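Local coordinates for protein ethylbenzene dehydrogenase beta-subunit (Aromatoleum aromaticum, PDB 2IVF) that is the iron-sulfur subunit of a three-chain dehydrogenase and holds three SF4 clusters and one F3S cluster in a ferredoxin-like framework, at residues Y68-G74 with E192-K197; R149-H153 with K210-C214; T48-R52 with L88-D94; K62-R66 with Y196-Y200. All blocks are in the same frame, centred on the assembly; numbering follows the deposited sequence.

All four contacts are largely buried, but they differ in how they relate to the clusters. Interaction 2 is the most deeply tied to them: its two loops carry cysteines of two different SF4 clusters. Interactions 1 and 4 lie about 8 Å apart, centre to centre, and share Tyr-196 and Lys-197 beside one of these clusters; in interaction 1 a lysine gathers carbonyls, whereas interaction 4 is packing without a hydrogen bond. Interaction 3 binds no cluster and joins two loops through an arginine. Arg-149 of interaction 2 donates to Tyr-196 O, and Arg-66 of interaction 4 forms a salt bridge with Asp-90 of interaction 3.

Interaction 1: Y68-G74 with E192-K197; sequences YERKGGG and EACPYK. With SF4 (iron/sulfur cluster), chain S.
Gly-74 N donates to Ala-193 O at 2.6 Å, tying 68-74 to the end of a cluster-binding helix of the ferredoxin-like 4Fe-4S dicluster domain. Lys-197 (chi1 m, chi2 m, chi3 t, chi4 m) brings NZ to Cys-194 O (2.8 Å) and Glu-192 O (3.0 Å) in firm bonds, and to Lys-71 O and Gly-72 O in weak ones, both 3.3 Å. Water 1 accepts from Lys-197 NZ (2.8 Å) and has Tyr-68 O (2.6 Å) and Gly-72 O (2.7 Å) competing with other acceptors for its protons. Residues 68-70 form a 3-10 turn, and 72-74 run extended with positive phi. Cys-194, just past helix 189-193, opens a type I turn closed by Lys-197 N to Cys-194 O at 3.1 Å. CA atoms lie 3.9 Å apart for Gly-73 and Ala-193 and 6.1 Å for Tyr-68 and Lys-197; a CB on Gly-73 would clash with Glu-192 O and Ala-193 O. The Tyr-68 ring (chi1 p) presents its edge to Pro-195 O, 3.5 Å from CD2, and makes a cation-pi interaction with Arg-149. Cys-194 (chi1 t), its CA-to-CB bond directed away from 68-74, ligates the chain S SF4 cluster, SG to FE1 2.4 Å.

Interaction 2: R149-H153 with K210-C214; sequences RMCNH and KCILC. With SF4 (iron/sulfur cluster), chain U; SF4 (iron/sulfur cluster), chain S.
The end-to-end directions of 150-153 and 210-213 are 76° apart; the nearest CA atoms, of Cys-151 and Cys-211, are 5.7 Å apart. Met-150 (chi1 m), its CA-to-CB bond toward the other loop, has CB 4.4 Å from Cys-211 SG and CG 3.6 Å from S4 of the chain U SF4 cluster. Cys-151, chi1 t, binds FE4 of the chain S cluster through SG at 2.3 Å; its CB packs on Cys-211 CB at 3.7 Å, and its SG is 3.1 Å from Lys-210 NZ. Asn-152 N lies 3.4 Å from S2 of the chain S cluster. His-153 has positive phi; its N donates to Cys-151 SG (3.2 Å), and the ring, chi1 m, reaches across so that NE2 donates to Cys-211 SG at 3.5 Å while ND1 is held by Val-177. Leu-213 CD1 covers one ring face in a CH-pi contact, 4.0 Å from the centroid. Cys-211 SG binds FE1 of the chain U cluster at 2.2 Å, and Cys-214, at the N-cap position of helix 215-218, binds its FE4 through SG at 2.3 Å. Such Cys-X-X-Cys pairs, beginning at Cys-151 and Cys-211 and each ligating a different cubane, mark a ferredoxin-like dicluster domain.

Interaction 3: T48-R52 with L88-D94; sequences TEHMR and LIDSGDD
Arg-52 is the side chain that joins these two loops. With chi1 m, chi2 p and the last two torsions extended, it curls back so that NH1 donates to Asp-93 O at 3.0 Å and, weakly, to Ser-91 O (3.2 Å) and to His-50 O (2.9 Å). NH2 gives a hydrogen bond to water 2 at 3.1 Å, and that water donates to Gly-92 O at 2.8 Å. A CB on Gly-92 would strike Arg-52 NH1. His-50, chi1 p, lays CB 3.5 Å from Leu-88 CD1, and its ring edge meets Ser-91 CB, 4.0 Å from CD2. Glu-49 CB touches Asp-94 OD2 at 3.3 Å, yet the end of Glu-49 leads away and OE1 bonds to Gly-47 N. The CA atoms of His-50 and Asp-94 are 5.1 Å apart. Type I turns span Thr-48 to Met-51 and Ile-89 to Gly-92. One buried guanidinium thus collects carbonyls of both, joining the loop between helix 33-42 and strand 55-59 to that leading to helix 99-104: turn-to-turn packing.

Interaction 4: K62-R66 with Y196-Y200; sequences KGYPR and YKAIY. With SF4 (iron/sulfur cluster), chain S.
Neither segment pairs with the other by backbone hydrogen bonds; they meet as a bent loop against a loop that leads into strand 199-202. Segment 62-66 turns at Gly-63 (phi 72°) and again at the cis peptide before Pro-65, while 196-200 passes through Lys-197 at phi 48°, psi 48° and Ala-198 near -98°, 13°, and is extended only at Ile-199 and Tyr-200. The closest CA pair is Pro-65 with Lys-197, at 6.7 Å. Pro-65 points toward the other segment and fits against this bend: its CD is 3.4 Å from Lys-197 O and 3.6 Å from Lys-197 CB, and its CG is 4.3 Å from Tyr-200 CE1. Lys-197 then carries its amine away to Cys-194 O. Tyr-64 (chi1 t) and Tyr-200 (chi1 m) meet rim to rim, centroids 5.9 Å apart and planes at 29°. Tyr-64 CE2 is 3.6 Å from Tyr-200 CE1 and 3.4 Å from Tyr-200 OH, while the hydroxyl of Tyr-64 is bonded to Ser-91 O and Arg-52 N. Ile-199 CG1 lies 3.2 Å from S3 of the chain S SF4 cluster and Tyr-196 CD2 3.6 Å from its S2. The contact thus places the loop after strand 55-59 against the link between helix 189-193 and strand 199-202, where Ile-199 touches that helix and Tyr-200 pairs with Glu-209 of strand 207-210.

Interaction 1: Y68-G74 with E192-K197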
loop_
_atom_site.group_PDB
_atom_site.type_symbol
_atom_site.label_atom_id
_atom_site.label_comp_id
_atom_site.label_asym_id
_atom_site.label_seq_id
_atom_site.Cartn_x
_atom_site.Cartn_y
_atom_site.Cartn_z
ATOM N N TYR B 68 23.981 -3.125 -7.944
ATOM C CA TYR B 68 24.241 -4.207 -8.938
ATOM C C TYR B 68 25.016 -3.711 -10.170
ATOM O O TYR B 68 25.781 -4.461 -10.831
ATOM C CB TYR B 68 22.921 -4.851 -9.368
ATOM C CG TYR B 68 22.152 -4.173 -10.492
ATOM C CD1 TYR B 68 21.214 -3.184 -10.246
ATOM C CD2 TYR B 68 22.381 -4.529 -11.819
ATOM C CE1 TYR B 68 20.508 -2.578 -11.272
ATOM C CE2 TYR B 68 21.702 -3.948 -12.846
ATOM C CZ TYR B 68 20.751 -2.972 -12.582
ATOM O OH TYR B 68 20.097 -2.426 -13.636
ATOM N N GLU B 69 24.805 -2.436 -10.489
ATOM C CA GLU B 69 25.438 -1.783 -11.660
ATOM C C GLU B 69 26.892 -1.533 -11.431
ATOM O O GLU B 69 27.606 -1.141 -12.370
ATOM C CB GLU B 69 24.703 -0.451 -12.005
ATOM C CG GLU B 69 23.294 -0.646 -12.397
ATOM C CD GLU B 69 22.437 0.631 -12.411
ATOM O OE1 GLU B 69 22.439 1.324 -11.398
ATOM O OE2 GLU B 69 21.742 0.918 -13.429
ATOM N N ARG B 70 27.356 -1.751 -10.201
ATOM C CA ARG B 70 28.782 -1.664 -9.894
ATOM C C ARG B 70 29.442 -3.029 -9.707
ATOM O O ARG B 70 30.607 -3.081 -9.376
ATOM C CB ARG B 70 28.986 -0.872 -8.607
ATOM C CG ARG B 70 28.349 0.496 -8.640
ATOM C CD ARG B 70 29.126 1.481 -7.802
ATOM N NE ARG B 70 28.915 2.823 -8.355
ATOM C CZ ARG B 70 28.429 3.870 -7.679
ATOM N NH1 ARG B 70 28.114 3.774 -6.379
ATOM N NH2 ARG B 70 28.271 5.036 -8.311
ATOM N N LYS B 71 28.714 -4.111 -9.890
ATOM C CA LYS B 71 29.201 -5.416 -9.479
ATOM C C LYS B 71 29.727 -6.299 -10.629
ATOM O O LYS B 71 29.930 -7.514 -10.461
ATOM C CB LYS B 71 28.186 -6.104 -8.599
ATOM C CG LYS B 71 28.042 -5.404 -7.223
ATOM C CD LYS B 71 27.065 -6.157 -6.317
ATOM C CE LYS B 71 27.166 -5.701 -4.871
ATOM N NZ LYS B 71 27.285 -4.252 -4.733
ATOM N N GLY B 72 29.936 -5.697 -11.793
ATOM C CA GLY B 72 30.613 -6.390 -12.876
ATOM C C GLY B 72 29.811 -7.510 -13.521
ATOM O O GLY B 72 28.597 -7.550 -13.417
ATOM N N GLY B 73 30.516 -8.420 -14.181
ATOM C CA GLY B 73 29.875 -9.482 -14.943
ATOM C C GLY B 73 29.558 -9.027 -16.353
ATOM O O GLY B 73 29.954 -7.939 -16.782
ATOM N N GLY B 74 28.855 -9.869 -17.087
ATOM C CA GLY B 74 28.462 -9.559 -18.453
ATOM C C GLY B 74 29.614 -9.554 -19.427
ATOM O O GLY B 74 30.677 -10.089 -19.125
ATOM N N GLU B 192 28.328 -13.857 -10.139
ATOM C CA GLU B 192 29.288 -12.815 -10.457
ATOM C C GLU B 192 29.204 -12.390 -11.943
ATOM O O GLU B 192 29.370 -11.223 -12.293
ATOM C CB GLU B 192 30.719 -13.323 -10.158
ATOM C CG GLU B 192 30.996 -13.709 -8.698
ATOM C CD GLU B 192 32.277 -14.524 -8.524
ATOM O OE1 GLU B 192 32.899 -14.912 -9.521
ATOM O OE2 GLU B 192 32.640 -14.785 -7.382
ATOM N N ALA B 193 28.966 -13.373 -12.810
ATOM C CA ALA B 193 28.883 -13.164 -14.242
ATOM C C ALA B 193 27.624 -12.441 -14.723
ATOM O O ALA B 193 27.673 -11.769 -15.732
ATOM C CB ALA B 193 29.007 -14.510 -14.960
ATOM N N CYS B 194 26.505 -12.641 -14.064
ATOM C CA CYS B 194 25.276 -12.011 -14.482
ATOM C C CYS B 194 25.368 -10.533 -14.121
ATOM O O CYS B 194 25.385 -10.203 -12.951
ATOM C CB CYS B 194 24.049 -12.617 -13.813
ATOM S SG CYS B 194 22.600 -11.529 -14.004
ATOM N N PRO B 195 25.405 -9.645 -15.132
ATOM C CA PRO B 195 25.614 -8.240 -14.845
ATOM C C PRO B 195 24.379 -7.600 -14.286
ATOM O O PRO B 195 24.426 -6.442 -13.895
ATOM C CB PRO B 195 25.910 -7.671 -16.214
ATOM C CG PRO B 195 25.124 -8.500 -17.110
ATOM C CD PRO B 195 25.214 -9.882 -16.564
ATOM N N TYR B 196 23.270 -8.335 -14.287
ATOM C CA TYR B 196 22.028 -7.866 -13.634
ATOM C C TYR B 196 21.851 -8.336 -12.189
ATOM O O TYR B 196 20.860 -7.966 -11.487
ATOM C CB TYR B 196 20.853 -8.343 -14.465
ATOM C CG TYR B 196 20.872 -7.791 -15.845
ATOM C CD1 TYR B 196 20.319 -6.540 -16.135
ATOM C CD2 TYR B 196 21.415 -8.518 -16.870
ATOM C CE1 TYR B 196 20.391 -5.998 -17.441
ATOM C CE2 TYR B 196 21.465 -8.015 -18.187
ATOM C CZ TYR B 196 20.937 -6.755 -18.471
ATOM O OH TYR B 196 21.028 -6.322 -19.787
ATOM N N LYS B 197 22.751 -9.216 -11.767
ATOM C CA LYS B 197 22.661 -9.925 -10.483
ATOM C C LYS B 197 21.291 -10.527 -10.262
ATOM O O LYS B 197 20.673 -10.336 -9.206
ATOM C CB LYS B 197 23.116 -9.019 -9.331
ATOM C CG LYS B 197 24.595 -8.608 -9.461
ATOM C CD LYS B 197 25.509 -9.832 -9.286
ATOM C CE LYS B 197 26.975 -9.611 -9.615
ATOM N NZ LYS B 197 27.306 -9.393 -11.052
HETATM FE FE1 SF4 S . 21.482 -12.719 -15.696
HETATM FE FE2 SF4 S . 21.556 -15.060 -16.893
HETATM FE FE3 SF4 S . 20.687 -12.847 -18.264
HETATM FE FE4 SF4 S . 19.119 -13.893 -16.271
HETATM S S1 SF4 S . 19.706 -14.911 -18.264
HETATM S S2 SF4 S . 19.678 -11.677 -16.592
HETATM S S3 SF4 S . 20.694 -14.671 -14.840
HETATM S S4 SF4 S . 22.825 -13.235 -17.494
HETATM O O HOH W 1 26.757 -6.767 -11.661
#

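Interaction 2: R149-H153 with K210-C214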
loop_
_atom_site.group_PDB
_atom_site.type_symbol
_atom_site.label_atom_id
_atom_site.label_comp_id
_atom_site.label_asym_id
_atom_site.label_seq_id
_atom_site.Cartn_x
_atom_site.Cartn_y
_atom_site.Cartn_z
ATOM N N ARG B 149 12.113 -5.283 -12.373
ATOM C CA ARG B 149 13.119 -6.079 -13.002
ATOM C C ARG B 149 12.954 -7.540 -12.615
ATOM O O ARG B 149 12.518 -7.856 -11.506
ATOM C CB ARG B 149 14.512 -5.603 -12.605
ATOM C CG ARG B 149 14.878 -4.201 -13.115
ATOM C CD ARG B 149 16.166 -3.731 -12.542
ATOM N NE ARG B 149 17.140 -4.720 -12.954
ATOM C CZ ARG B 149 18.042 -5.299 -12.183
ATOM N NH1 ARG B 149 18.182 -4.974 -10.923
ATOM N NH2 ARG B 149 18.822 -6.240 -12.698
ATOM N N MET B 150 13.350 -8.408 -13.522
ATOM C CA MET B 150 13.435 -9.831 -13.254
ATOM C C MET B 150 14.630 -10.334 -14.050
ATOM O O MET B 150 15.375 -9.532 -14.630
ATOM C CB MET B 150 12.167 -10.571 -13.736
ATOM C CG MET B 150 10.859 -9.971 -13.367
ATOM S SD MET B 150 10.212 -8.727 -14.516
ATOM C CE MET B 150 9.601 -9.838 -15.820
ATOM N N CYS B 151 14.789 -11.649 -14.147
ATOM C CA CYS B 151 15.820 -12.181 -15.036
ATOM C C CYS B 151 15.375 -11.859 -16.453
ATOM O O CYS B 151 14.201 -11.972 -16.787
ATOM C CB CYS B 151 16.041 -13.672 -14.864
ATOM S SG CYS B 151 16.894 -14.471 -16.242
ATOM N N ASN B 152 16.335 -11.463 -17.281
ATOM C CA ASN B 152 16.068 -11.051 -18.637
ATOM C C ASN B 152 16.012 -12.206 -19.637
ATOM O O ASN B 152 15.764 -11.974 -20.802
ATOM C CB ASN B 152 17.110 -9.982 -19.062
ATOM C CG ASN B 152 17.065 -8.780 -18.181
ATOM O OD1 ASN B 152 16.060 -8.053 -18.179
ATOM N ND2 ASN B 152 18.077 -8.612 -17.338
ATOM N N HIS B 153 16.280 -13.440 -19.203
ATOM C CA HIS B 153 16.318 -14.592 -20.095
ATOM C C HIS B 153 17.029 -14.298 -21.370
ATOM O O HIS B 153 16.539 -14.525 -22.492
ATOM C CB HIS B 153 14.924 -15.172 -20.276
ATOM C CG HIS B 153 14.336 -15.592 -18.983
ATOM N ND1 HIS B 153 14.665 -16.790 -18.378
ATOM C CD2 HIS B 153 13.548 -14.929 -18.102
ATOM C CE1 HIS B 153 14.054 -16.868 -17.213
ATOM N NE2 HIS B 153 13.360 -15.759 -17.028
ATOM N N LYS B 210 16.874 -18.532 -9.435
ATOM C CA LYS B 210 16.567 -17.388 -10.242
ATOM C C LYS B 210 15.134 -17.504 -10.775
ATOM O O LYS B 210 14.497 -18.556 -10.726
ATOM C CB LYS B 210 17.552 -17.364 -11.437
ATOM C CG LYS B 210 17.358 -18.489 -12.423
ATOM C CD LYS B 210 18.288 -18.402 -13.604
ATOM C CE LYS B 210 17.984 -17.291 -14.570
ATOM N NZ LYS B 210 16.554 -17.309 -15.005
ATOM N N CYS B 211 14.680 -16.420 -11.368
ATOM C CA CYS B 211 13.425 -16.418 -12.085
ATOM C C CYS B 211 13.369 -17.573 -13.053
ATOM O O CYS B 211 14.279 -17.772 -13.842
ATOM C CB CYS B 211 13.266 -15.085 -12.790
ATOM S SG CYS B 211 11.969 -14.922 -13.976
ATOM N N ILE B 212 12.294 -18.346 -12.941
ATOM C CA ILE B 212 12.029 -19.511 -13.794
ATOM C C ILE B 212 11.002 -19.205 -14.913
ATOM O O ILE B 212 10.474 -20.094 -15.575
ATOM C CB ILE B 212 11.596 -20.710 -12.917
ATOM C CG1 ILE B 212 10.280 -20.429 -12.166
ATOM C CG2 ILE B 212 12.751 -21.029 -11.936
ATOM C CD1 ILE B 212 9.600 -21.711 -11.579
ATOM N N LEU B 213 10.798 -17.921 -15.154
ATOM C CA LEU B 213 9.713 -17.413 -15.973
ATOM C C LEU B 213 8.407 -18.175 -15.705
ATOM O O LEU B 213 7.628 -18.413 -16.616
ATOM C CB LEU B 213 10.058 -17.386 -17.460
ATOM C CG LEU B 213 9.875 -16.012 -18.119
ATOM C CD1 LEU B 213 10.336 -16.059 -19.578
ATOM C CD2 LEU B 213 8.432 -15.479 -17.992
ATOM N N CYS B 214 8.147 -18.479 -14.423
ATOM C CA CYS B 214 6.955 -19.233 -14.036
ATOM C C CYS B 214 6.655 -20.403 -14.962
ATOM O O CYS B 214 5.509 -20.603 -15.323
ATOM C CB CYS B 214 5.748 -18.330 -14.060
ATOM S SG CYS B 214 5.682 -17.161 -12.708
HETATM FE FE1 SF4 U . 10.066 -14.809 -12.863
HETATM FE FE2 SF4 U . 8.924 -14.648 -10.502
HETATM FE FE3 SF4 U . 7.969 -13.181 -12.542
HETATM FE FE4 SF4 U . 7.525 -15.835 -12.552
HETATM S S1 SF4 U . 6.689 -14.323 -11.043
HETATM S S2 SF4 U . 8.318 -14.621 -14.307
HETATM S S3 SF4 U . 9.473 -16.627 -11.552
HETATM S S4 SF4 U . 10.060 -12.991 -11.503
HETATM FE FE1 SF4 S . 21.482 -12.719 -15.696
HETATM FE FE2 SF4 S . 21.556 -15.060 -16.893
HETATM FE FE3 SF4 S . 20.687 -12.847 -18.264
HETATM FE FE4 SF4 S . 19.119 -13.893 -16.271
HETATM S S1 SF4 S . 19.706 -14.911 -18.264
HETATM S S2 SF4 S . 19.678 -11.677 -16.592
HETATM S S3 SF4 S . 20.694 -14.671 -14.840
HETATM S S4 SF4 S . 22.825 -13.235 -17.494
#

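Interaction 3: T48-R52 with L88-D94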
loop_
_atom_site.group_PDB
_atom_site.type_symbol
_atom_site.label_atom_id
_atom_site.label_comp_id
_atom_site.label_asym_id
_atom_site.label_seq_id
_atom_site.Cartn_x
_atom_site.Cartn_y
_atom_site.Cartn_z
ATOM N N THR B 48 15.405 -19.023 0.286
ATOM C CA THR B 48 14.973 -18.151 -0.847
ATOM C C THR B 48 14.357 -16.818 -0.372
ATOM O O THR B 48 13.986 -15.970 -1.175
ATOM C CB THR B 48 13.913 -18.853 -1.694
ATOM O OG1 THR B 48 12.704 -18.996 -0.921
ATOM C CG2 THR B 48 14.422 -20.271 -2.206
ATOM N N GLU B 49 14.255 -16.651 0.943
ATOM C CA GLU B 49 13.481 -15.555 1.514
ATOM C C GLU B 49 14.007 -14.193 1.137
ATOM O O GLU B 49 13.235 -13.263 0.980
ATOM C CB GLU B 49 13.466 -15.678 3.045
ATOM C CG GLU B 49 12.832 -16.935 3.559
ATOM C CD GLU B 49 13.828 -17.959 4.059
ATOM O OE1 GLU B 49 14.949 -18.062 3.491
ATOM O OE2 GLU B 49 13.466 -18.653 5.031
ATOM N N HIS B 50 15.321 -14.070 0.996
ATOM C CA HIS B 50 15.929 -12.851 0.511
ATOM C C HIS B 50 15.750 -12.598 -0.987
ATOM O O HIS B 50 16.076 -11.533 -1.441
ATOM C CB HIS B 50 17.424 -12.864 0.771
ATOM C CG HIS B 50 18.169 -13.952 0.045
ATOM N ND1 HIS B 50 18.085 -15.275 0.411
ATOM C CD2 HIS B 50 18.959 -13.913 -1.059
ATOM C CE1 HIS B 50 18.837 -16.003 -0.407
ATOM N NE2 HIS B 50 19.397 -15.198 -1.293
ATOM N N MET B 51 15.340 -13.613 -1.750
ATOM C CA MET B 51 15.318 -13.488 -3.188
ATOM C C MET B 51 14.071 -12.784 -3.633
ATOM O O MET B 51 12.949 -13.218 -3.309
ATOM C CB MET B 51 15.340 -14.854 -3.829
ATOM C CG MET B 51 16.487 -15.745 -3.407
ATOM S SD MET B 51 16.329 -17.354 -4.221
ATOM C CE MET B 51 17.789 -18.226 -3.608
ATOM N N ARG B 52 14.264 -11.706 -4.389
ATOM C CA ARG B 52 13.178 -11.001 -5.068
ATOM C C ARG B 52 13.418 -11.134 -6.537
ATOM O O ARG B 52 13.958 -10.236 -7.194
ATOM C CB ARG B 52 13.110 -9.524 -4.628
ATOM C CG ARG B 52 12.502 -9.338 -3.264
ATOM C CD ARG B 52 13.569 -9.443 -2.177
ATOM N NE ARG B 52 13.001 -9.217 -0.846
ATOM C CZ ARG B 52 13.726 -9.176 0.254
ATOM N NH1 ARG B 52 15.024 -9.391 0.193
ATOM N NH2 ARG B 52 13.167 -8.937 1.427
ATOM N N LEU B 88 23.996 -10.825 1.588
ATOM C CA LEU B 88 22.613 -10.956 1.997
ATOM C C LEU B 88 21.955 -9.584 2.094
ATOM O O LEU B 88 20.804 -9.384 1.651
ATOM C CB LEU B 88 22.513 -11.639 3.359
ATOM C CG LEU B 88 21.108 -11.821 3.942
ATOM C CD1 LEU B 88 20.175 -12.307 2.859
ATOM C CD2 LEU B 88 21.134 -12.770 5.157
ATOM N N ILE B 89 22.697 -8.642 2.684
ATOM C CA ILE B 89 22.186 -7.270 2.804
ATOM C C ILE B 89 22.008 -6.655 1.435
ATOM O O ILE B 89 20.947 -6.094 1.164
ATOM C CB ILE B 89 23.055 -6.375 3.725
ATOM C CG1 ILE B 89 22.962 -6.887 5.161
ATOM C CG2 ILE B 89 22.589 -4.895 3.731
ATOM C CD1 ILE B 89 24.089 -6.393 6.008
ATOM N N ASP B 90 23.003 -6.790 0.557
ATOM C CA ASP B 90 22.881 -6.276 -0.823
ATOM C C ASP B 90 21.604 -6.825 -1.469
ATOM O O ASP B 90 20.934 -6.139 -2.252
ATOM C CB ASP B 90 24.056 -6.697 -1.711
ATOM C CG ASP B 90 25.359 -6.029 -1.373
ATOM O OD1 ASP B 90 25.359 -4.895 -0.864
ATOM O OD2 ASP B 90 26.414 -6.652 -1.662
ATOM N N SER B 91 21.274 -8.083 -1.131
ATOM C CA SER B 91 20.182 -8.798 -1.719
ATOM C C SER B 91 18.874 -8.539 -1.002
ATOM O O SER B 91 17.887 -9.246 -1.199
ATOM C CB SER B 91 20.519 -10.295 -1.756
ATOM O OG SER B 91 21.755 -10.476 -2.442
ATOM N N GLY B 92 18.873 -7.542 -0.131
ATOM C CA GLY B 92 17.636 -7.066 0.479
ATOM C C GLY B 92 17.380 -7.596 1.879
ATOM O O GLY B 92 16.403 -7.203 2.511
ATOM N N ASP B 93 18.237 -8.513 2.341
ATOM C CA ASP B 93 18.184 -9.045 3.697
ATOM C C ASP B 93 16.918 -9.884 3.786
ATOM O O ASP B 93 16.309 -10.182 2.776
ATOM C CB ASP B 93 18.162 -7.913 4.734
ATOM C CG ASP B 93 18.836 -8.296 6.076
ATOM O OD1 ASP B 93 18.445 -9.330 6.683
ATOM O OD2 ASP B 93 19.724 -7.531 6.519
ATOM N N ASP B 94 16.543 -10.254 5.007
ATOM C CA ASP B 94 15.332 -11.034 5.264
ATOM C C ASP B 94 14.969 -10.639 6.696
ATOM O O ASP B 94 15.230 -11.366 7.679
ATOM C CB ASP B 94 15.599 -12.526 5.106
ATOM C CG ASP B 94 14.408 -13.393 5.506
ATOM O OD1 ASP B 94 13.266 -12.932 5.417
ATOM O OD2 ASP B 94 14.651 -14.554 5.904
HETATM O O HOH W 2 14.253 -7.993 4.173
#

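Interaction 4: K62-R66 with Y196-Y200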
loop_
_atom_site.group_PDB
_atom_site.type_symbol
_atom_site.label_atom_id
_atom_site.label_comp_id
_atom_site.label_asym_id
_atom_site.label_seq_id
_atom_site.Cartn_x
_atom_site.Cartn_y
_atom_site.Cartn_z
ATOM N N LYS B 62 19.858 2.756 -5.783
ATOM C CA LYS B 62 20.939 1.756 -5.780
ATOM C C LYS B 62 20.502 0.452 -6.484
ATOM O O LYS B 62 21.339 -0.367 -6.850
ATOM C CB LYS B 62 21.427 1.487 -4.364
ATOM C CG LYS B 62 22.135 2.707 -3.747
ATOM C CD LYS B 62 22.722 2.408 -2.426
ATOM C CE LYS B 62 23.246 3.661 -1.724
ATOM N NZ LYS B 62 23.848 3.162 -0.454
ATOM N N GLY B 63 19.199 0.316 -6.721
ATOM C CA GLY B 63 18.652 -0.834 -7.384
ATOM C C GLY B 63 18.695 -2.064 -6.503
ATOM O O GLY B 63 18.789 -1.987 -5.266
ATOM N N TYR B 64 18.572 -3.204 -7.158
ATOM C CA TYR B 64 18.446 -4.466 -6.485
ATOM C C TYR B 64 19.146 -5.537 -7.298
ATOM O O TYR B 64 18.881 -5.646 -8.458
ATOM C CB TYR B 64 16.990 -4.869 -6.317
ATOM C CG TYR B 64 16.884 -6.231 -5.650
ATOM C CD1 TYR B 64 16.997 -6.356 -4.298
ATOM C CD2 TYR B 64 16.803 -7.388 -6.396
ATOM C CE1 TYR B 64 16.926 -7.566 -3.675
ATOM C CE2 TYR B 64 16.731 -8.613 -5.789
ATOM C CZ TYR B 64 16.806 -8.714 -4.425
ATOM O OH TYR B 64 16.760 -9.969 -3.830
ATOM N N PRO B 65 20.060 -6.302 -6.701
ATOM C CA PRO B 65 20.630 -6.043 -5.405
ATOM C C PRO B 65 21.298 -4.682 -5.408
ATOM O O PRO B 65 21.549 -4.108 -6.480
ATOM C CB PRO B 65 21.682 -7.136 -5.240
ATOM C CG PRO B 65 21.269 -8.195 -6.178
ATOM C CD PRO B 65 20.568 -7.550 -7.300
ATOM N N ARG B 66 21.552 -4.188 -4.211
ATOM C CA ARG B 66 22.261 -2.945 -3.998
ATOM C C ARG B 66 23.507 -2.812 -4.876
ATOM O O ARG B 66 24.393 -3.652 -4.850
ATOM C CB ARG B 66 22.676 -2.843 -2.545
ATOM C CG ARG B 66 23.284 -1.487 -2.174
ATOM C CD ARG B 66 23.488 -1.349 -0.692
ATOM N NE ARG B 66 24.244 -2.429 -0.072
ATOM C CZ ARG B 66 24.640 -2.435 1.201
ATOM N NH1 ARG B 66 24.396 -1.391 2.014
ATOM N NH2 ARG B 66 25.340 -3.462 1.660
ATOM N N TYR B 196 23.270 -8.335 -14.287
ATOM C CA TYR B 196 22.028 -7.866 -13.634
ATOM C C TYR B 196 21.851 -8.336 -12.189
ATOM O O TYR B 196 20.860 -7.966 -11.487
ATOM C CB TYR B 196 20.853 -8.343 -14.465
ATOM C CG TYR B 196 20.872 -7.791 -15.845
ATOM C CD1 TYR B 196 20.319 -6.540 -16.135
ATOM C CD2 TYR B 196 21.415 -8.518 -16.870
ATOM C CE1 TYR B 196 20.391 -5.998 -17.441
ATOM C CE2 TYR B 196 21.465 -8.015 -18.187
ATOM C CZ TYR B 196 20.937 -6.755 -18.471
ATOM O OH TYR B 196 21.028 -6.322 -19.787
ATOM N N LYS B 197 22.751 -9.216 -11.767
ATOM C CA LYS B 197 22.661 -9.925 -10.483
ATOM C C LYS B 197 21.291 -10.527 -10.262
ATOM O O LYS B 197 20.673 -10.336 -9.206
ATOM C CB LYS B 197 23.116 -9.019 -9.331
ATOM C CG LYS B 197 24.595 -8.608 -9.461
ATOM C CD LYS B 197 25.509 -9.832 -9.286
ATOM C CE LYS B 197 26.975 -9.611 -9.615
ATOM N NZ LYS B 197 27.306 -9.393 -11.052
ATOM N N ALA B 198 20.818 -11.210 -11.312
ATOM C CA ALA B 198 19.493 -11.836 -11.355
ATOM C C ALA B 198 19.557 -13.346 -11.019
ATOM O O ALA B 198 18.610 -14.098 -11.251
ATOM C CB ALA B 198 18.849 -11.604 -12.720
ATOM N N ILE B 199 20.685 -13.806 -10.492
ATOM C CA ILE B 199 20.784 -15.148 -9.930
ATOM C C ILE B 199 21.207 -14.961 -8.491
ATOM O O ILE B 199 22.049 -14.094 -8.197
ATOM C CB ILE B 199 21.844 -16.030 -10.633
ATOM C CG1 ILE B 199 21.644 -16.092 -12.132
ATOM C CG2 ILE B 199 21.824 -17.441 -10.069
ATOM C CD1 ILE B 199 22.462 -17.260 -12.849
ATOM N N TYR B 200 20.640 -15.792 -7.607
ATOM C CA TYR B 200 20.681 -15.612 -6.168
ATOM C C TYR B 200 21.047 -16.918 -5.463
ATOM O O TYR B 200 20.425 -17.945 -5.684
ATOM C CB TYR B 200 19.311 -15.160 -5.623
ATOM C CG TYR B 200 18.750 -13.956 -6.325
ATOM C CD1 TYR B 200 19.034 -12.684 -5.869
ATOM C CD2 TYR B 200 18.028 -14.094 -7.502
ATOM C CE1 TYR B 200 18.578 -11.551 -6.572
ATOM C CE2 TYR B 200 17.568 -12.978 -8.202
ATOM C CZ TYR B 200 17.829 -11.719 -7.737
ATOM O OH TYR B 200 17.373 -10.605 -8.418
HETATM FE FE1 SF4 S . 21.482 -12.719 -15.696
HETATM FE FE2 SF4 S . 21.556 -15.060 -16.893
HETATM FE FE3 SF4 S . 20.687 -12.847 -18.264
HETATM FE FE4 SF4 S . 19.119 -13.893 -16.271
HETATM S S1 SF4 S . 19.706 -14.911 -18.264
HETATM S S2 SF4 S . 19.678 -11.677 -16.592
HETATM S S3 SF4 S . 20.694 -14.671 -14.840
HETATM S S4 SF4 S . 22.825 -13.235 -17.494
#